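Local coordinates for protein D-hydantoinase (Ralstonia pickettii, PDB 1NFG) that probably catalyses the stereospecific hydrolysis of the cyclic amide bond in D-hydantoin derivatives, using two zinc ions per subunit, at residues A[399-403]-A[415-420]; A[78-82]-A[434-440]; A[168-172]-A[229-233]; A[140-146]-A[450-456]. All coordinates share one frame; numbering follows the deposited sequence.

Contact 1 of 4, residues A[399-403]-A[415-420]; sequences MVIEQ and YEGHKV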
loop_
_atom_site.group_PDB
_atom_site.type_symbol
_atom_site.label_atom_id
_atom_site.label_comp_id
_atom_site.label_asym_id
_atom_site.label_seq_id
_atom_site.Cartn_x
_atom_site.Cartn_y
_atom_site.Cartn_z
ATOM N N MET A 399 21.987 32.656 16.245
ATOM C CA MET A 399 22.418 32.272 17.578
ATOM C C MET A 399 22.685 30.780 17.695
ATOM O O MET A 399 22.132 29.977 16.943
ATOM C CB MET A 399 21.328 32.677 18.567
ATOM C CG MET A 399 21.290 31.897 19.855
ATOM S SD MET A 399 19.632 31.977 20.552
ATOM C CE MET A 399 19.620 33.670 21.153
ATOM N N VAL A 400 23.548 30.415 18.635
ATOM C CA VAL A 400 23.857 29.015 18.874
ATOM C C VAL A 400 23.126 28.616 20.139
ATOM O O VAL A 400 23.250 29.286 21.168
ATOM C CB VAL A 400 25.346 28.782 19.111
ATOM C CG1 VAL A 400 25.575 27.332 19.522
ATOM C CG2 VAL A 400 26.126 29.115 17.856
ATOM N N ILE A 401 22.369 27.529 20.076
ATOM C CA ILE A 401 21.641 27.087 21.251
ATOM C C ILE A 401 22.576 26.462 22.274
ATOM O O ILE A 401 23.230 25.456 22.007
ATOM C CB ILE A 401 20.533 26.089 20.885
ATOM C CG1 ILE A 401 19.500 26.794 20.004
ATOM C CG2 ILE A 401 19.885 25.538 22.152
ATOM C CD1 ILE A 401 18.249 26.002 19.766
ATOM N N GLU A 402 22.643 27.085 23.445
ATOM C CA GLU A 402 23.484 26.605 24.531
ATOM C C GLU A 402 22.625 26.555 25.783
ATOM O O GLU A 402 21.887 27.499 26.071
ATOM C CB GLU A 402 24.659 27.553 24.756
ATOM C CG GLU A 402 25.366 27.964 23.487
ATOM C CD GLU A 402 26.409 29.028 23.740
ATOM O OE1 GLU A 402 27.544 28.671 24.121
ATOM O OE2 GLU A 402 26.087 30.225 23.575
ATOM N N GLN A 403 22.719 25.452 26.521
ATOM C CA GLN A 403 21.935 25.285 27.737
ATOM C C GLN A 403 22.204 26.406 28.727
ATOM O O GLN A 403 21.316 26.785 29.492
ATOM C CB GLN A 403 22.245 23.938 28.383
ATOM C CG GLN A 403 21.393 23.616 29.596
ATOM C CD GLN A 403 19.912 23.754 29.316
ATOM O OE1 GLN A 403 19.489 23.835 28.160
ATOM N NE2 GLN A 403 19.109 23.769 30.375
ATOM N N TYR A 415 19.376 20.212 21.932
ATOM C CA TYR A 415 19.839 20.902 20.739
ATOM C C TYR A 415 21.094 21.718 21.003
ATOM O O TYR A 415 21.337 22.741 20.362
ATOM C CB TYR A 415 18.710 21.789 20.220
ATOM C CG TYR A 415 17.422 21.014 20.099
ATOM C CD1 TYR A 415 17.212 20.134 19.036
ATOM C CD2 TYR A 415 16.452 21.082 21.102
ATOM C CE1 TYR A 415 16.069 19.332 18.975
ATOM C CE2 TYR A 415 15.306 20.283 21.052
ATOM C CZ TYR A 415 15.122 19.410 19.985
ATOM O OH TYR A 415 13.994 18.626 19.931
ATOM N N GLU A 416 21.899 21.252 21.949
ATOM C CA GLU A 416 23.133 21.936 22.288
ATOM C C GLU A 416 24.022 22.001 21.052
ATOM O O GLU A 416 24.282 20.984 20.408
ATOM C CB GLU A 416 23.854 21.185 23.408
ATOM C CG GLU A 416 25.162 21.818 23.868
ATOM C CD GLU A 416 24.962 23.161 24.543
ATOM O OE1 GLU A 416 24.112 23.246 25.456
ATOM O OE2 GLU A 416 25.666 24.127 24.167
ATOM N N GLY A 417 24.468 23.204 20.714
ATOM C CA GLY A 417 25.336 23.369 19.564
ATOM C C GLY A 417 24.675 23.764 18.256
ATOM O O GLY A 417 25.364 24.202 17.342
ATOM N N HIS A 418 23.358 23.620 18.150
ATOM C CA HIS A 418 22.676 23.975 16.906
ATOM C C HIS A 418 22.659 25.473 16.631
ATOM O O HIS A 418 22.321 26.278 17.502
ATOM C CB HIS A 418 21.229 23.460 16.897
ATOM C CG HIS A 418 21.111 21.970 16.771
ATOM N ND1 HIS A 418 20.325 21.366 15.813
ATOM C CD2 HIS A 418 21.650 20.964 17.504
ATOM C CE1 HIS A 418 20.383 20.054 15.963
ATOM N NE2 HIS A 418 21.179 19.782 16.982
ATOM N N LYS A 419 23.033 25.842 15.409
ATOM C CA LYS A 419 23.028 27.239 15.002
ATOM C C LYS A 419 21.653 27.500 14.412
ATOM O O LYS A 419 21.178 26.740 13.570
ATOM C CB LYS A 419 24.119 27.506 13.960
ATOM C CG LYS A 419 25.536 27.332 14.504
ATOM C CD LYS A 419 26.603 27.718 13.481
ATOM C CE LYS A 419 26.578 26.796 12.270
ATOM N NZ LYS A 419 27.565 27.224 11.241
ATOM N N VAL A 420 21.004 28.564 14.865
ATOM C CA VAL A 420 19.673 28.888 14.378
ATOM C C VAL A 420 19.572 30.307 13.857
ATOM O O VAL A 420 20.353 31.180 14.238
ATOM C CB VAL A 420 18.613 28.707 15.492
ATOM C CG1 VAL A 420 18.647 27.291 15.995
ATOM C CG2 VAL A 420 18.875 29.671 16.640
#

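Contact 2 of 4, residues A[78-82]-A[434-440]; sequences VAAAC and IVDEGSY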
loop_
_atom_site.group_PDB
_atom_site.type_symbol
_atom_site.label_atom_id
_atom_site.label_comp_id
_atom_site.label_asym_id
_atom_site.label_seq_id
_atom_site.Cartn_x
_atom_site.Cartn_y
_atom_site.Cartn_z
ATOM N N VAL A 78 8.478 29.164 32.477
ATOM C CA VAL A 78 9.308 30.333 32.247
ATOM C C VAL A 78 10.127 30.092 30.986
ATOM O O VAL A 78 10.259 30.985 30.144
ATOM C CB VAL A 78 10.255 30.619 33.449
ATOM C CG1 VAL A 78 11.327 31.646 33.061
ATOM C CG2 VAL A 78 9.439 31.153 34.620
ATOM N N ALA A 79 10.670 28.883 30.855
ATOM C CA ALA A 79 11.462 28.528 29.682
ATOM C C ALA A 79 10.557 28.576 28.450
ATOM O O ALA A 79 10.948 29.062 27.387
ATOM C CB ALA A 79 12.053 27.138 29.849
ATOM N N ALA A 80 9.334 28.084 28.609
ATOM C CA ALA A 80 8.379 28.083 27.516
ATOM C C ALA A 80 8.194 29.508 26.989
ATOM O O ALA A 80 8.256 29.746 25.780
ATOM C CB ALA A 80 7.044 27.518 27.989
ATOM N N ALA A 81 7.974 30.450 27.899
ATOM C CA ALA A 81 7.768 31.844 27.523
ATOM C C ALA A 81 8.969 32.393 26.774
ATOM O O ALA A 81 8.823 33.039 25.738
ATOM C CB ALA A 81 7.504 32.685 28.762
ATOM N N CYS A 82 10.158 32.136 27.303
ATOM C CA CYS A 82 11.372 32.617 26.670
ATOM C C CYS A 82 11.553 31.983 25.301
ATOM O O CYS A 82 12.350 32.459 24.490
ATOM C CB CYS A 82 12.585 32.308 27.551
ATOM S SG CYS A 82 12.656 33.287 29.072
ATOM N N ILE A 434 5.725 39.519 29.057
ATOM C CA ILE A 434 6.368 38.638 30.028
ATOM C C ILE A 434 7.812 38.338 29.671
ATOM O O ILE A 434 8.580 37.860 30.499
ATOM C CB ILE A 434 5.562 37.332 30.233
ATOM C CG1 ILE A 434 5.445 36.553 28.920
ATOM C CG2 ILE A 434 4.171 37.679 30.782
ATOM C CD1 ILE A 434 4.611 35.280 29.038
ATOM N N VAL A 435 8.181 38.620 28.430
ATOM C CA VAL A 435 9.565 38.445 27.998
ATOM C C VAL A 435 9.843 39.705 27.204
ATOM O O VAL A 435 9.109 40.020 26.273
ATOM C CB VAL A 435 9.768 37.207 27.090
ATOM C CG1 VAL A 435 11.235 37.106 26.688
ATOM C CG2 VAL A 435 9.346 35.943 27.822
ATOM N N ASP A 436 10.873 40.444 27.594
ATOM C CA ASP A 436 11.221 41.691 26.924
ATOM C C ASP A 436 12.629 41.557 26.375
ATOM O O ASP A 436 13.576 41.337 27.131
ATOM C CB ASP A 436 11.168 42.852 27.922
ATOM C CG ASP A 436 10.984 44.206 27.250
ATOM O OD1 ASP A 436 11.613 44.458 26.198
ATOM O OD2 ASP A 436 10.214 45.031 27.790
ATOM N N GLU A 437 12.764 41.695 25.062
ATOM C CA GLU A 437 14.062 41.574 24.405
ATOM C C GLU A 437 14.952 40.470 24.975
ATOM O O GLU A 437 16.154 40.673 25.170
ATOM C CB GLU A 437 14.818 42.902 24.451
ATOM C CG GLU A 437 14.186 44.005 23.617
ATOM C CD GLU A 437 13.903 43.582 22.183
ATOM O OE1 GLU A 437 14.820 43.042 21.523
ATOM O OE2 GLU A 437 12.759 43.801 21.720
ATOM N N GLY A 438 14.360 39.309 25.254
ATOM C CA GLY A 438 15.136 38.192 25.765
ATOM C C GLY A 438 15.183 37.963 27.263
ATOM O O GLY A 438 15.710 36.940 27.713
ATOM N N SER A 439 14.643 38.892 28.047
ATOM C CA SER A 439 14.661 38.735 29.500
ATOM C C SER A 439 13.288 38.452 30.069
ATOM O O SER A 439 12.333 39.177 29.799
ATOM C CB SER A 439 15.228 39.986 30.169
ATOM O OG SER A 439 16.558 40.224 29.740
ATOM N N TYR A 440 13.186 37.387 30.855
ATOM C CA TYR A 440 11.909 37.063 31.459
ATOM C C TYR A 440 11.568 38.183 32.439
ATOM O O TYR A 440 12.363 38.512 33.319
ATOM C CB TYR A 440 11.962 35.734 32.213
ATOM C CG TYR A 440 10.613 35.403 32.796
ATOM C CD1 TYR A 440 9.517 35.208 31.963
ATOM C CD2 TYR A 440 10.401 35.395 34.173
ATOM C CE1 TYR A 440 8.240 35.023 32.478
ATOM C CE2 TYR A 440 9.116 35.207 34.703
ATOM C CZ TYR A 440 8.043 35.025 33.844
ATOM O OH TYR A 440 6.767 34.850 34.333
#

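Contact 3 of 4, residues A[168-172]-A[229-233]; sequences LDKAV and VNAPI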
loop_
_atom_site.group_PDB
_atom_site.type_symbol
_atom_site.label_atom_id
_atom_site.label_comp_id
_atom_site.label_asym_id
_atom_site.label_seq_id
_atom_site.Cartn_x
_atom_site.Cartn_y
_atom_site.Cartn_z
ATOM N N LEU A 168 -12.152 4.844 24.625
ATOM C CA LEU A 168 -12.640 5.343 23.341
ATOM C C LEU A 168 -14.148 5.525 23.429
ATOM O O LEU A 168 -14.705 6.502 22.921
ATOM C CB LEU A 168 -12.328 4.365 22.195
ATOM C CG LEU A 168 -11.125 4.519 21.249
ATOM C CD1 LEU A 168 -10.597 5.943 21.280
ATOM C CD2 LEU A 168 -10.038 3.551 21.630
ATOM N N ASP A 169 -14.806 4.583 24.092
ATOM C CA ASP A 169 -16.253 4.634 24.228
ATOM C C ASP A 169 -16.733 5.816 25.080
ATOM O O ASP A 169 -17.708 6.484 24.728
ATOM C CB ASP A 169 -16.759 3.310 24.799
ATOM C CG ASP A 169 -18.264 3.220 24.801
ATOM O OD1 ASP A 169 -18.887 3.750 25.746
ATOM O OD2 ASP A 169 -18.826 2.636 23.850
ATOM N N LYS A 170 -16.049 6.074 26.194
ATOM C CA LYS A 170 -16.406 7.187 27.068
ATOM C C LYS A 170 -16.165 8.528 26.370
ATOM O O LYS A 170 -16.945 9.473 26.530
ATOM C CB LYS A 170 -15.589 7.136 28.363
ATOM C CG LYS A 170 -16.129 6.177 29.411
ATOM C CD LYS A 170 -17.558 6.537 29.794
ATOM C CE LYS A 170 -18.066 5.678 30.939
ATOM N NZ LYS A 170 -19.526 5.867 31.176
ATOM N N ALA A 171 -15.081 8.604 25.601
ATOM C CA ALA A 171 -14.737 9.820 24.873
ATOM C C ALA A 171 -15.830 10.169 23.861
ATOM O O ALA A 171 -16.189 11.337 23.702
ATOM C CB ALA A 171 -13.418 9.644 24.170
ATOM N N VAL A 172 -16.362 9.160 23.177
ATOM C CA VAL A 172 -17.415 9.412 22.204
ATOM C C VAL A 172 -18.664 9.945 22.893
ATOM O O VAL A 172 -19.339 10.832 22.376
ATOM C CB VAL A 172 -17.783 8.132 21.416
ATOM C CG1 VAL A 172 -19.107 8.317 20.699
ATOM C CG2 VAL A 172 -16.704 7.823 20.403
ATOM N N VAL A 229 -14.770 1.303 17.604
ATOM C CA VAL A 229 -15.629 2.109 18.457
ATOM C C VAL A 229 -16.225 3.234 17.627
ATOM O O VAL A 229 -17.253 3.805 17.985
ATOM C CB VAL A 229 -14.843 2.723 19.632
ATOM C CG1 VAL A 229 -15.728 3.672 20.413
ATOM C CG2 VAL A 229 -14.328 1.614 20.540
ATOM N N ASN A 230 -15.578 3.527 16.502
ATOM C CA ASN A 230 -16.006 4.598 15.611
ATOM C C ASN A 230 -15.830 5.917 16.357
ATOM O O ASN A 230 -16.767 6.693 16.538
ATOM C CB ASN A 230 -17.467 4.424 15.210
ATOM C CG ASN A 230 -17.916 5.476 14.222
ATOM O OD1 ASN A 230 -19.112 5.702 14.045
ATOM N ND2 ASN A 230 -16.954 6.130 13.564
ATOM N N ALA A 231 -14.599 6.158 16.779
ATOM C CA ALA A 231 -14.270 7.343 17.538
ATOM C C ALA A 231 -13.011 8.013 17.027
ATOM O O ALA A 231 -12.170 7.384 16.387
ATOM C CB ALA A 231 -14.075 6.960 18.996
ATOM N N PRO A 232 -12.869 9.313 17.298
ATOM C CA PRO A 232 -11.675 10.029 16.854
ATOM C C PRO A 232 -10.552 9.647 17.807
ATOM O O PRO A 232 -10.801 9.389 18.983
ATOM C CB PRO A 232 -12.080 11.490 17.003
ATOM C CG PRO A 232 -13.013 11.446 18.190
ATOM C CD PRO A 232 -13.858 10.240 17.880
ATOM N N ILE A 233 -9.324 9.603 17.304
ATOM C CA ILE A 233 -8.184 9.254 18.138
ATOM C C ILE A 233 -7.000 10.109 17.716
ATOM O O ILE A 233 -6.914 10.534 16.562
ATOM C CB ILE A 233 -7.837 7.753 18.006
ATOM C CG1 ILE A 233 -6.760 7.375 19.014
ATOM C CG2 ILE A 233 -7.357 7.445 16.600
ATOM C CD1 ILE A 233 -6.548 5.892 19.134
#

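Contact 4 of 4, residues A[140-146]-A[450-456]; sequences PDLGITS and LKRRKYK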
loop_
_atom_site.group_PDB
_atom_site.type_symbol
_atom_site.label_atom_id
_atom_site.label_comp_id
_atom_site.label_asym_id
_atom_site.label_seq_id
_atom_site.Cartn_x
_atom_site.Cartn_y
_atom_site.Cartn_z
ATOM N N PRO A 140 -14.654 16.234 31.427
ATOM C CA PRO A 140 -14.930 17.100 30.277
ATOM C C PRO A 140 -15.537 18.440 30.668
ATOM O O PRO A 140 -15.059 19.483 30.232
ATOM C CB PRO A 140 -15.869 16.253 29.432
ATOM C CG PRO A 140 -15.311 14.887 29.639
ATOM C CD PRO A 140 -15.068 14.848 31.139
ATOM N N ASP A 141 -16.576 18.415 31.499
ATOM C CA ASP A 141 -17.220 19.655 31.928
ATOM C C ASP A 141 -16.333 20.559 32.783
ATOM O O ASP A 141 -16.693 21.698 33.064
ATOM C CB ASP A 141 -18.521 19.358 32.670
ATOM C CG ASP A 141 -19.599 18.821 31.749
ATOM O OD1 ASP A 141 -19.671 19.280 30.582
ATOM O OD2 ASP A 141 -20.380 17.951 32.193
ATOM N N LEU A 142 -15.181 20.050 33.201
ATOM C CA LEU A 142 -14.254 20.846 33.989
ATOM C C LEU A 142 -13.267 21.508 33.033
ATOM O O LEU A 142 -12.441 22.326 33.442
ATOM C CB LEU A 142 -13.479 19.960 34.961
ATOM C CG LEU A 142 -14.301 19.114 35.933
ATOM C CD1 LEU A 142 -13.346 18.320 36.822
ATOM C CD2 LEU A 142 -15.216 20.010 36.765
ATOM N N GLY A 143 -13.352 21.134 31.756
ATOM C CA GLY A 143 -12.452 21.683 30.760
ATOM C C GLY A 143 -11.309 20.746 30.399
ATOM O O GLY A 143 -10.327 21.170 29.791
ATOM N N ILE A 144 -11.418 19.480 30.800
ATOM C CA ILE A 144 -10.400 18.474 30.488
ATOM C C ILE A 144 -11.102 17.566 29.481
ATOM O O ILE A 144 -11.829 16.646 29.856
ATOM C CB ILE A 144 -10.018 17.625 31.720
ATOM C CG1 ILE A 144 -9.737 18.516 32.932
ATOM C CG2 ILE A 144 -8.796 16.789 31.400
ATOM C CD1 ILE A 144 -8.414 19.212 32.896
ATOM N N THR A 145 -10.877 17.822 28.200
ATOM C CA THR A 145 -11.552 17.066 27.157
ATOM C C THR A 145 -10.689 16.113 26.332
ATOM O O THR A 145 -11.030 15.778 25.192
ATOM C CB THR A 145 -12.276 18.042 26.220
ATOM O OG1 THR A 145 -11.380 19.100 25.867
ATOM C CG2 THR A 145 -13.483 18.647 26.916
ATOM N N SER A 146 -9.575 15.670 26.899
ATOM C CA SER A 146 -8.720 14.749 26.181
ATOM C C SER A 146 -8.130 13.708 27.129
ATOM O O SER A 146 -7.421 14.047 28.083
ATOM C CB SER A 146 -7.619 15.519 25.442
ATOM O OG SER A 146 -6.836 16.308 26.318
ATOM N N LEU A 450 -6.922 26.783 31.596
ATOM C CA LEU A 450 -7.854 26.939 30.488
ATOM C C LEU A 450 -8.856 25.806 30.401
ATOM O O LEU A 450 -8.475 24.647 30.234
ATOM C CB LEU A 450 -7.089 27.001 29.169
ATOM C CG LEU A 450 -6.230 28.234 28.914
ATOM C CD1 LEU A 450 -5.159 27.925 27.886
ATOM C CD2 LEU A 450 -7.128 29.368 28.448
ATOM N N LYS A 451 -10.136 26.130 30.529
ATOM C CA LYS A 451 -11.162 25.107 30.399
ATOM C C LYS A 451 -11.295 24.940 28.896
ATOM O O LYS A 451 -11.871 25.791 28.215
ATOM C CB LYS A 451 -12.493 25.571 30.992
ATOM C CG LYS A 451 -12.506 25.652 32.510
ATOM C CD LYS A 451 -13.861 26.132 33.042
ATOM C CE LYS A 451 -15.005 25.220 32.610
ATOM N NZ LYS A 451 -16.337 25.739 33.044
ATOM N N ARG A 452 -10.740 23.851 28.376
ATOM C CA ARG A 452 -10.777 23.587 26.943
ATOM C C ARG A 452 -12.122 23.027 26.499
ATOM O O ARG A 452 -12.838 22.400 27.276
ATOM C CB ARG A 452 -9.609 22.663 26.573
ATOM C CG ARG A 452 -8.280 23.273 26.997
ATOM C CD ARG A 452 -7.059 22.427 26.718
ATOM N NE ARG A 452 -7.136 21.098 27.316
ATOM C CZ ARG A 452 -7.677 20.046 26.711
ATOM N NH1 ARG A 452 -8.179 20.183 25.493
ATOM N NH2 ARG A 452 -7.726 18.867 27.321
ATOM N N ARG A 453 -12.461 23.282 25.240
ATOM C CA ARG A 453 -13.726 22.855 24.663
ATOM C C ARG A 453 -13.743 21.380 24.279
ATOM O O ARG A 453 -12.696 20.761 24.109
ATOM C CB ARG A 453 -14.031 23.725 23.447
ATOM C CG ARG A 453 -15.492 24.088 23.294
ATOM C CD ARG A 453 -15.698 25.095 22.171
ATOM N NE ARG A 453 -14.837 26.261 22.337
ATOM C CZ ARG A 453 -13.866 26.600 21.492
ATOM N NH1 ARG A 453 -13.635 25.861 20.412
ATOM N NH2 ARG A 453 -13.114 27.669 21.733
ATOM N N LYS A 454 -14.945 20.833 24.134
ATOM C CA LYS A 454 -15.139 19.428 23.790
ATOM C C LYS A 454 -14.816 19.027 22.353
ATOM O O LYS A 454 -13.912 19.562 21.712
ATOM C CB LYS A 454 -16.588 19.015 24.069
ATOM C CG LYS A 454 -16.984 18.921 25.526
ATOM C CD LYS A 454 -18.423 18.432 25.649
ATOM C CE LYS A 454 -18.887 18.417 27.095
ATOM N NZ LYS A 454 -20.315 18.021 27.199
ATOM N N TYR A 455 -15.602 18.053 21.889
ATOM C CA TYR A 455 -15.560 17.443 20.557
ATOM C C TYR A 455 -14.331 17.741 19.727
ATOM O O TYR A 455 -14.377 18.536 18.781
ATOM C CB TYR A 455 -16.817 17.831 19.768
ATOM C CG TYR A 455 -17.157 16.883 18.642
ATOM C CD1 TYR A 455 -16.311 16.737 17.539
ATOM C CD2 TYR A 455 -18.324 16.117 18.684
ATOM C CE1 TYR A 455 -16.619 15.846 16.503
ATOM C CE2 TYR A 455 -18.645 15.227 17.656
ATOM C CZ TYR A 455 -17.789 15.095 16.570
ATOM O OH TYR A 455 -18.101 14.210 15.558
ATOM N N LYS A 456 -13.233 17.084 20.080
ATOM C CA LYS A 456 -11.986 17.257 19.357
ATOM C C LYS A 456 -11.935 16.248 18.225
ATOM O O LYS A 456 -12.546 15.188 18.304
ATOM C CB LYS A 456 -10.809 17.065 20.296
ATOM C CG LYS A 456 -10.782 18.072 21.443
ATOM C CD LYS A 456 -9.693 17.710 22.429
ATOM C CE LYS A 456 -9.699 18.618 23.622
ATOM N NZ LYS A 456 -8.814 18.047 24.663
HETATM O O HOH W 1 -7.496 22.051 30.260
#

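Contact 1 of 4, residues A[399-403]-A[415-420]
I401, V420 and E416 carry most of this contact, where the ends of two antiparallel strands, paired M399 with V420 and V400 with K419, run out into loop. I401 lies against segment 415-420: its CB comes 3.5 Å from Y415 O, and its CD1 reaches V420 CG1 at 4.0 Å, the two side chains crossing at about a right angle. V420 turns its second branch to the backbone instead, with CG2 3.3 Å from M399 O. Backbone bonds join the two segments. M399 and V420 exchange two of them, and I401 N then gives its hydrogen to H418 O at 2.9 Å. G417 N, in the type II turn Y415–H418, returns one to I401 O. In E416, CG lies anti to the backbone N and the chain bends at chi2 (66°), which brings the carboxylate back to the opposite segment; there OE1 takes the hydrogen of Q403 N at 2.8 Å, on its syn side and 16° out of plane. The side-chain NE2 of Q403 bonds instead to N408 OD1 and M410 O. Helix 343-352 covers the buried side of this junction between strands 390-400 and 419-429, its M346 meeting I401, Y415 and V420.

Contact 2 of 4, residues A[78-82]-A[434-440]
Y440 lays its ring beside helix 73-82, against V78 and A81, and can be followed outward from the backbone. Its CB rests 4.0 Å from C82 SG. With CG anti to the backbone N (chi1 -178°), the ring is carried on toward the preceding helical turn, where CG meets V78 CG1 at 3.8 Å. That methyl sits over one face of the ring, displaced toward the rim, in a CH-pi contact 4.1 Å from the ring centroid and 21° off the normal. CD1 and CD2 touch the same methyl. Farther along, CE2 and CZ pass to the other branch, V78 CG2, with CE2 4.1 Å away, while CE1 is 4.5 Å from A81 CB, which approaches obliquely. The two branches of V78 thus span the ring lengthwise. The loop residue A116 also touches Y440.

The strand residues belong to a hairpin: strands 432-436 and 439-440 are joined by a type I' turn from D436 to S439, with E437 and G438 both at positive phi. One step earlier, I434 and V435 both face V427, a classic beta bulge where the chain also turns a corner. Both residues point at the helix from there. V435 CG2 settles on the helix backbone, 3.6 Å from A81 O, and lies 3.9 Å from A81 CB. I434 CD1 reaches the same A81 methyl at 3.9 Å. At the turn of the hairpin, D436 and E437 form salt bridges with R40 and R47.

Contact 3 of 4, residues A[168-172]-A[229-233]
L168 and V229 pack together, the CB of L168 3.8 Å from V229 CG2. The CG1 branch of V229 is anti to the backbone N (chi1 174°), which lays it over the helix backbone at L168–D169, 3.9 Å from D169 N; it reaches V172 CG2 only loosely, at 4.3 Å. L168 then sends its tip past V229 and farther along the other segment, where CD1 lies 4.3 Å from A231 CB and 4.1 Å from P232 O. V172 also points its CG2 at A231, though the modelled separation there is doubtful.

In this TIM-barrel protein, helix 161-174 precedes strand 178-180 and helix 212-229 precedes strand 233-235; these strands are parallel neighbours. Helix 212-229 stops with a Schellman motif: N230, at positive phi (66°), is its C-prime residue, and A231 N bonds to A226 O. That turn brings A231 and P232 alongside helix 161-174.

The junction lies at a subunit interface, where D169 OD2 bonds to the hydroxyl of Y190 of the second subunit, which also packs on V229. Between the two segments themselves no hydrogen bond crosses. The join therefore depends on the fit of aliphatic groups and not on directional bonds, and the polar end of D169 is used outside it.

Contact 4 of 4, residues A[140-146]-A[450-456]
This is a largely polar, buried contact in which the C-terminal tail, past the last strand 439-440, lies along the loop between helices 130-135 and 161-174. G143 lets the two segments come close: its CA is 3.7 Å from K451 CA, and being glycine, it has no CB to stand between them. Its carbonyl O takes the hydrogen of R452 N at 3.1 Å. The same oxygen accepts a second bond from a water that also donates to L450 O and weakly accepts from R452 NE. The guanidinium of R452 turns back toward the loop because its chain bends at chi3 (-56°), and G143 O lies over one face. In this TIM-barrel hydrolase, segment 140-146 ends two residues before K148, the carbamylated lysine that bridges the zinc ions. S146 OG, which is bonded to H122 ND1, receives only a weak bond from R452 NH2 at 2.9 Å. R452 also bonds to the carbonyls of Y121, its strongest partner, and F373. T145 OG1 donates to R453 O at 2.8 Å, though its position is less certain, and T145 CG2 packs on K454 CG at 3.8 Å. K454 extends to D141 for a long salt bridge, NZ to OD1 3.7 Å.

How the contacts relate
Contacts 3 and 4 are neighbours, their centres about 15 Å apart; they touch where P232 CG packs on K456 O. Contacts 1 and 2 have centres about 17 Å apart and share a sheet, since strands 419-429 and 432-436 follow one another and pair. Contact 1 and contact 3 lie on opposite sides of the chain's centre, with centres about 41 Å apart. Contacts 2 and 4 interleave along the sequence, each tying a C-terminal segment back to the barrel. Two come near the metal site from different directions: the side chain of S146 in contact 4 is about 12 Å from a zinc ion, and that of Y415 in contact 1 about 13 Å.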